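Local structure of aspartate-semialdehyde dehydrogenase 2 (Vibrio cholerae, 2R00) at residues Ser132-Gln135 with Met136-Leu140; Pro83-Glu87 with Ala88-Val92; Val250-Arg253 with Ala254-Ala258. The protein catalyses the NADPH-dependent reductive dephosphorylation of L-aspartyl-4-phosphate to L-aspartate-semialdehyde, a step on the way to lysine, methionine and threonine. All coordinates share one frame; numbering follows the deposited sequence.

Contact 1 (Ser132-Gln135 with Met136-Leu140)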
loop_
_atom_site.group_PDB
_atom_site.type_symbol
_atom_site.label_atom_id
_atom_site.label_comp_id
_atom_site.label_asym_id
_atom_site.label_seq_id
_atom_site.Cartn_x
_atom_site.Cartn_y
_atom_site.Cartn_z
ATOM N N SER A 132 0.715 -0.696 14.907
ATOM C CA SER A 132 1.104 -1.327 13.645
ATOM C C SER A 132 1.581 -2.769 13.830
ATOM O O SER A 132 1.188 -3.661 13.075
ATOM C CB SER A 132 2.226 -0.536 12.981
ATOM O OG SER A 132 1.714 0.510 12.182
ATOM N N THR A 133 2.445 -2.980 14.821
ATOM C CA THR A 133 3.006 -4.301 15.115
ATOM C C THR A 133 1.954 -5.216 15.744
ATOM O O THR A 133 1.878 -6.394 15.407
ATOM C CB THR A 133 4.212 -4.200 16.073
ATOM O OG1 THR A 133 5.132 -3.222 15.578
ATOM C CG2 THR A 133 4.913 -5.551 16.198
ATOM N N ILE A 134 1.158 -4.674 16.661
ATOM C CA ILE A 134 0.024 -5.410 17.236
ATOM C C ILE A 134 -0.900 -5.948 16.128
ATOM O O ILE A 134 -1.129 -7.156 16.038
ATOM C CB ILE A 134 -0.781 -4.540 18.228
ATOM C CG1 ILE A 134 0.098 -4.119 19.415
ATOM C CG2 ILE A 134 -2.044 -5.299 18.718
ATOM C CD1 ILE A 134 -0.534 -3.044 20.310
ATOM N N GLN A 135 -1.390 -5.050 15.280
ATOM C CA GLN A 135 -2.284 -5.388 14.160
ATOM C C GLN A 135 -1.736 -6.551 13.336
ATOM O O GLN A 135 -2.431 -7.544 13.102
ATOM C CB GLN A 135 -2.390 -4.195 13.208
ATOM C CG GLN A 135 -3.521 -3.208 13.417
ATOM C CD GLN A 135 -3.385 -1.995 12.494
ATOM O OE1 GLN A 135 -3.169 -0.877 12.970
ATOM N NE2 GLN A 135 -3.482 -2.212 11.166
ATOM N N MET A 136 -0.486 -6.408 12.888
ATOM C CA MET A 136 0.135 -7.374 11.987
ATOM C C MET A 136 0.337 -8.734 12.656
ATOM O O MET A 136 0.079 -9.782 12.052
ATOM C CB MET A 136 1.475 -6.833 11.448
ATOM C CG MET A 136 2.162 -7.772 10.449
ATOM S SD MET A 136 3.703 -7.147 9.748
ATOM C CE MET A 136 4.827 -7.246 11.136
ATOM N N LEU A 137 0.811 -8.707 13.897
ATOM C CA LEU A 137 1.141 -9.928 14.626
ATOM C C LEU A 137 -0.083 -10.771 14.990
ATOM O O LEU A 137 -0.026 -12.007 14.971
ATOM C CB LEU A 137 1.955 -9.588 15.874
ATOM C CG LEU A 137 3.463 -9.671 15.612
ATOM C CD1 LEU A 137 4.209 -8.714 16.447
ATOM C CD2 LEU A 137 3.971 -11.074 15.877
ATOM N N VAL A 138 -1.180 -10.107 15.332
ATOM C CA VAL A 138 -2.449 -10.798 15.534
ATOM C C VAL A 138 -2.853 -11.540 14.251
ATOM O O VAL A 138 -3.150 -12.737 14.282
ATOM C CB VAL A 138 -3.543 -9.837 16.034
ATOM C CG1 VAL A 138 -4.918 -10.482 15.944
ATOM C CG2 VAL A 138 -3.261 -9.444 17.494
ATOM N N ALA A 139 -2.835 -10.832 13.125
ATOM C CA ALA A 139 -3.197 -11.411 11.829
ATOM C C ALA A 139 -2.281 -12.538 11.353
ATOM O O ALA A 139 -2.752 -13.486 10.741
ATOM C CB ALA A 139 -3.299 -10.312 10.757
ATOM N N LEU A 140 -0.983 -12.435 11.627
ATOM C CA LEU A 140 0.008 -13.378 11.091
ATOM C C LEU A 140 0.232 -14.637 11.921
ATOM O O LEU A 140 0.635 -15.671 11.388
ATOM C CB LEU A 140 1.354 -12.676 10.886
ATOM C CG LEU A 140 1.758 -12.206 9.484
ATOM C CD1 LEU A 140 0.590 -11.788 8.632
ATOM C CD2 LEU A 140 2.809 -11.106 9.554
#
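V138 N bonds to I134 O at 3.0 Å. L137 N reaches T133 O at the same length, and M136 N reaches S132 O at 3.2 Å; A139 N to Q135 O is weak at 3.3 Å. These are the i to i+4 bonds of an alpha helix, here the first turns of helix 131-147 just behind the catalytic C131. T133 and L137 lie side by side and point the same way. With T133 CG2 anti to the backbone N (OG1 turns to E219), the methyl is brought against L137 CD1 at 3.2 Å, tighter than usual for two carbons. The same L137 CD1 also lies 3.4 Å from T133 O, so this one branch of the leucine meets both the methyl and the carbonyl of the threonine. One residue further along, V138 CG2 rests on I134 O at 3.4 Å and more loosely on I134 CG2. The side chain of Q135 leads away from these contacts: its OE1 is hydrogen-bonded to ND1 of H244, the predicted proton acceptor. Q135 thus leaves a helical backbone to grip H244 ND1, a bond that would probably restrict rotation of the imidazole.

Contact 2 (Pro83-Glu87 with Ala88-Val92)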
loop_
_atom_site.group_PDB
_atom_site.type_symbol
_atom_site.label_atom_id
_atom_site.label_comp_id
_atom_site.label_asym_id
_atom_site.label_seq_id
_atom_site.Cartn_x
_atom_site.Cartn_y
_atom_site.Cartn_z
ATOM N N PRO A 83 10.681 3.579 36.082
ATOM C CA PRO A 83 11.576 3.045 37.119
ATOM C C PRO A 83 11.126 3.343 38.559
ATOM O O PRO A 83 11.315 2.509 39.445
ATOM C CB PRO A 83 12.907 3.746 36.821
ATOM C CG PRO A 83 12.861 4.002 35.334
ATOM C CD PRO A 83 11.421 4.412 35.110
ATOM N N ILE A 84 10.561 4.525 38.777
ATOM C CA ILE A 84 10.098 4.956 40.104
ATOM C C ILE A 84 8.882 4.146 40.572
ATOM O O ILE A 84 8.843 3.671 41.707
ATOM C CB ILE A 84 9.805 6.471 40.124
ATOM C CG1 ILE A 84 11.105 7.243 39.821
ATOM C CG2 ILE A 84 9.207 6.886 41.468
ATOM C CD1 ILE A 84 10.955 8.746 39.827
ATOM N N ALA A 85 7.911 3.962 39.684
ATOM C CA ALA A 85 6.777 3.089 39.968
ATOM C C ALA A 85 7.245 1.660 40.207
ATOM O O ALA A 85 6.845 1.026 41.179
ATOM C CB ALA A 85 5.748 3.150 38.824
ATOM N N ALA A 86 8.118 1.158 39.335
ATOM C CA ALA A 86 8.643 -0.202 39.476
ATOM C C ALA A 86 9.337 -0.415 40.828
ATOM O O ALA A 86 9.115 -1.426 41.498
ATOM C CB ALA A 86 9.613 -0.525 38.317
ATOM N N GLU A 87 10.171 0.548 41.217
ATOM C CA GLU A 87 10.894 0.507 42.495
ATOM C C GLU A 87 9.920 0.401 43.672
ATOM O O GLU A 87 10.205 -0.271 44.655
ATOM C CB GLU A 87 11.796 1.739 42.630
ATOM C CG GLU A 87 12.454 1.939 44.010
ATOM C CD GLU A 87 13.145 3.276 44.125
ATOM O OE1 GLU A 87 12.470 4.320 43.995
ATOM O OE2 GLU A 87 14.375 3.291 44.342
ATOM N N ALA A 88 8.760 1.041 43.550
ATOM C CA ALA A 88 7.737 0.995 44.588
ATOM C C ALA A 88 6.945 -0.319 44.582
ATOM O O ALA A 88 6.087 -0.528 45.438
ATOM C CB ALA A 88 6.804 2.191 44.463
ATOM N N GLY A 89 7.244 -1.200 43.622
ATOM C CA GLY A 89 6.615 -2.519 43.540
ATOM C C GLY A 89 5.392 -2.572 42.628
ATOM O O GLY A 89 4.680 -3.573 42.612
ATOM N N VAL A 90 5.158 -1.498 41.872
ATOM C CA VAL A 90 4.104 -1.456 40.842
ATOM C C VAL A 90 4.581 -2.172 39.559
ATOM O O VAL A 90 5.748 -2.054 39.174
ATOM C CB VAL A 90 3.732 0.012 40.482
ATOM C CG1 VAL A 90 2.510 0.073 39.578
ATOM C CG2 VAL A 90 3.499 0.832 41.733
ATOM N N VAL A 91 3.683 -2.907 38.897
ATOM C CA VAL A 91 3.985 -3.451 37.580
ATOM C C VAL A 91 3.456 -2.490 36.518
ATOM O O VAL A 91 2.249 -2.219 36.447
ATOM C CB VAL A 91 3.456 -4.907 37.370
ATOM C CG1 VAL A 91 3.931 -5.467 36.014
ATOM C CG2 VAL A 91 3.924 -5.805 38.493
ATOM N N VAL A 92 4.378 -1.957 35.714
ATOM C CA VAL A 92 4.061 -0.922 34.733
ATOM C C VAL A 92 3.852 -1.567 33.366
ATOM O O VAL A 92 4.693 -2.328 32.896
ATOM C CB VAL A 92 5.179 0.151 34.644
ATOM C CG1 VAL A 92 4.841 1.230 33.611
ATOM C CG2 VAL A 92 5.442 0.778 36.015
#
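A85 and A86 offer their carbonyls to the chain as it leaves helix 75-87 through a Schellman motif: V90 N bonds to A85 O at 3.1 Å and G89 N to A86 O at 2.8 Å. G89 has positive phi (94°), where a CB would be pressed against A88 O, reason enough for glycine. Neither donor lies in its carbonyl plane; G89 N stands 61° out of that of A86. A88 N keeps the helical bond to I84 O at 3.2 Å and adds a weak one to A85 O. The returning chain also puts V90 O over A86 CA, a CA-H...O contact of 3.4 Å with an angle of 170° at the hydrogen. The apolar part centres on the A85 methyl. V92 CG2, anti to its own carbonyl carbon, meets A85 CB at 3.7 Å, while V90 CB sits 4.1 Å from the same methyl. F71 of strand 68-71 touches both A85 and V92, within the beta-alpha-beta unit 68-71, 75-87, 91-94 of this Rossmann-type domain. Three helix-end carbonyls are therefore satisfied by the turn itself, A86 O taking a further bond from N124 ND2; A85 carries only a methyl, and V92 CG2 packs directly on it where the strand begins.

Contact 3 (Val250-Arg253 with Ala254-Ala258)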
loop_
_atom_site.group_PDB
_atom_site.type_symbol
_atom_site.label_atom_id
_atom_site.label_comp_id
_atom_site.label_asym_id
_atom_site.label_seq_id
_atom_site.Cartn_x
_atom_site.Cartn_y
_atom_site.Cartn_z
ATOM N N VAL A 250 3.573 -12.284 3.029
ATOM C CA VAL A 250 4.380 -13.249 3.769
ATOM C C VAL A 250 4.860 -14.415 2.903
ATOM O O VAL A 250 4.113 -14.980 2.108
ATOM C CB VAL A 250 3.683 -13.758 5.076
ATOM C CG1 VAL A 250 3.386 -12.582 6.001
ATOM C CG2 VAL A 250 2.415 -14.513 4.783
ATOM N N GLU A 251 6.136 -14.726 3.051
ATOM C CA GLU A 251 6.744 -15.884 2.439
ATOM C C GLU A 251 6.737 -16.956 3.531
ATOM O O GLU A 251 7.386 -16.796 4.575
ATOM C CB GLU A 251 8.164 -15.526 2.005
ATOM C CG GLU A 251 8.768 -16.414 0.955
ATOM C CD GLU A 251 8.010 -16.414 -0.361
ATOM O OE1 GLU A 251 7.927 -17.502 -0.949
ATOM O OE2 GLU A 251 7.497 -15.365 -0.807
ATOM N N THR A 252 5.946 -18.003 3.318
ATOM C CA THR A 252 5.779 -19.067 4.320
ATOM C C THR A 252 6.802 -20.189 4.103
ATOM O O THR A 252 7.453 -20.248 3.053
ATOM C CB THR A 252 4.340 -19.633 4.316
ATOM O OG1 THR A 252 4.053 -20.206 3.038
ATOM C CG2 THR A 252 3.323 -18.536 4.610
ATOM N N ARG A 253 6.973 -21.061 5.098
ATOM C CA ARG A 253 7.947 -22.152 4.967
ATOM C C ARG A 253 7.308 -23.390 4.331
ATOM O O ARG A 253 8.009 -24.261 3.824
ATOM C CB ARG A 253 8.632 -22.477 6.305
ATOM C CG ARG A 253 9.427 -21.317 6.900
ATOM C CD ARG A 253 10.356 -21.769 8.029
ATOM N NE ARG A 253 10.940 -20.637 8.755
ATOM C CZ ARG A 253 12.045 -19.982 8.392
ATOM N NH1 ARG A 253 12.719 -20.335 7.306
ATOM N NH2 ARG A 253 12.488 -18.971 9.126
ATOM N N ALA A 254 5.977 -23.447 4.359
ATOM C CA ALA A 254 5.209 -24.463 3.635
ATOM C C ALA A 254 4.059 -23.792 2.890
ATOM O O ALA A 254 3.541 -22.768 3.355
ATOM C CB ALA A 254 4.673 -25.511 4.591
ATOM N N PRO A 255 3.640 -24.370 1.740
ATOM C CA PRO A 255 2.538 -23.777 0.979
ATOM C C PRO A 255 1.258 -23.800 1.792
ATOM O O PRO A 255 1.041 -24.731 2.567
ATOM C CB PRO A 255 2.383 -24.715 -0.228
ATOM C CG PRO A 255 3.628 -25.519 -0.285
ATOM C CD PRO A 255 4.157 -25.595 1.101
ATOM N N ILE A 256 0.430 -22.772 1.626
ATOM C CA ILE A 256 -0.889 -22.724 2.261
ATOM C C ILE A 256 -1.885 -21.957 1.391
ATOM O O ILE A 256 -1.575 -20.877 0.881
ATOM C CB ILE A 256 -0.830 -22.147 3.706
ATOM C CG1 ILE A 256 -2.166 -22.375 4.420
ATOM C CG2 ILE A 256 -0.411 -20.662 3.705
ATOM C CD1 ILE A 256 -2.129 -22.058 5.901
ATOM N N ASP A 257 -3.078 -22.520 1.226
ATOM C CA ASP A 257 -4.079 -21.939 0.341
ATOM C C ASP A 257 -4.764 -20.764 1.017
ATOM O O ASP A 257 -5.033 -20.812 2.222
ATOM C CB ASP A 257 -5.117 -22.989 -0.075
ATOM C CG ASP A 257 -5.780 -22.660 -1.403
ATOM O OD1 ASP A 257 -6.550 -21.671 -1.472
ATOM O OD2 ASP A 257 -5.531 -23.401 -2.384
ATOM N N ALA A 258 -5.038 -19.719 0.239
ATOM C CA ALA A 258 -5.758 -18.543 0.717
ATOM C C ALA A 258 -7.044 -18.928 1.452
ATOM O O ALA A 258 -7.386 -18.331 2.471
ATOM C CB ALA A 258 -6.070 -17.616 -0.430
#
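T252 reaches forward two residues and donates its hydroxyl to the backbone of A254: OG1 lies 2.6 Å from A254 O, the one hydrogen bond between 250-253 and 254-258. The hydroxyl stands above the carbonyl plane, 47° out of it, and does not meet a lone pair; the angle at the oxygen, from A254 C through A254 O to T252 OG1, is 133°. With chi1 at 61°, OG1 sits between the backbone N and the carbonyl carbon of its own residue, which directs it at the chain as it bends round R253. T252 CB follows, 3.4 Å from A254 O. R253 itself has near-helical backbone angles, whereas A254 and P255 are extended, so the chain turns at R253 and then runs on straight, with A254 O facing back to the threonine. OG1 also has a weak bond with S305 O, and its single proton can serve the two acceptors only in part.

This is the connection from strand 244-252, an inner strand of the mixed sheet of the dimerisation domain, to helix 258-267. At its far end D257 is the N-cap of that helix, its OD1 accepting a bond from E259 N.

The apolar contact is slighter. T252 CG2, anti to its carbonyl carbon, approaches I256 CG2 at 4.4 Å. The threonine side chain is also covered by I143 and V147 of helix 131-147, and I256 touches V261 and M264 of helix 258-267.

How the contacts relate
From the N terminus the three contacts come in series, none nested in or crossing another. Contact 2 is first, closing the turn between helix 75-87 and strand 91-94 in the nucleotide-binding domain. Contact 1 follows within helix 131-147 and closes no loop; it lies near the centre of the chain, its centre about 28 Å from that of contact 2. Contact 3 closes the bend after strand 244-252, across the chain's centre from contact 2 and about 43 Å from it, centre to centre. Contacts 1 and 3 touch where L140 CG packs on V250 CG1 at 3.9 Å, tying the helix to the dimerisation-domain sheet.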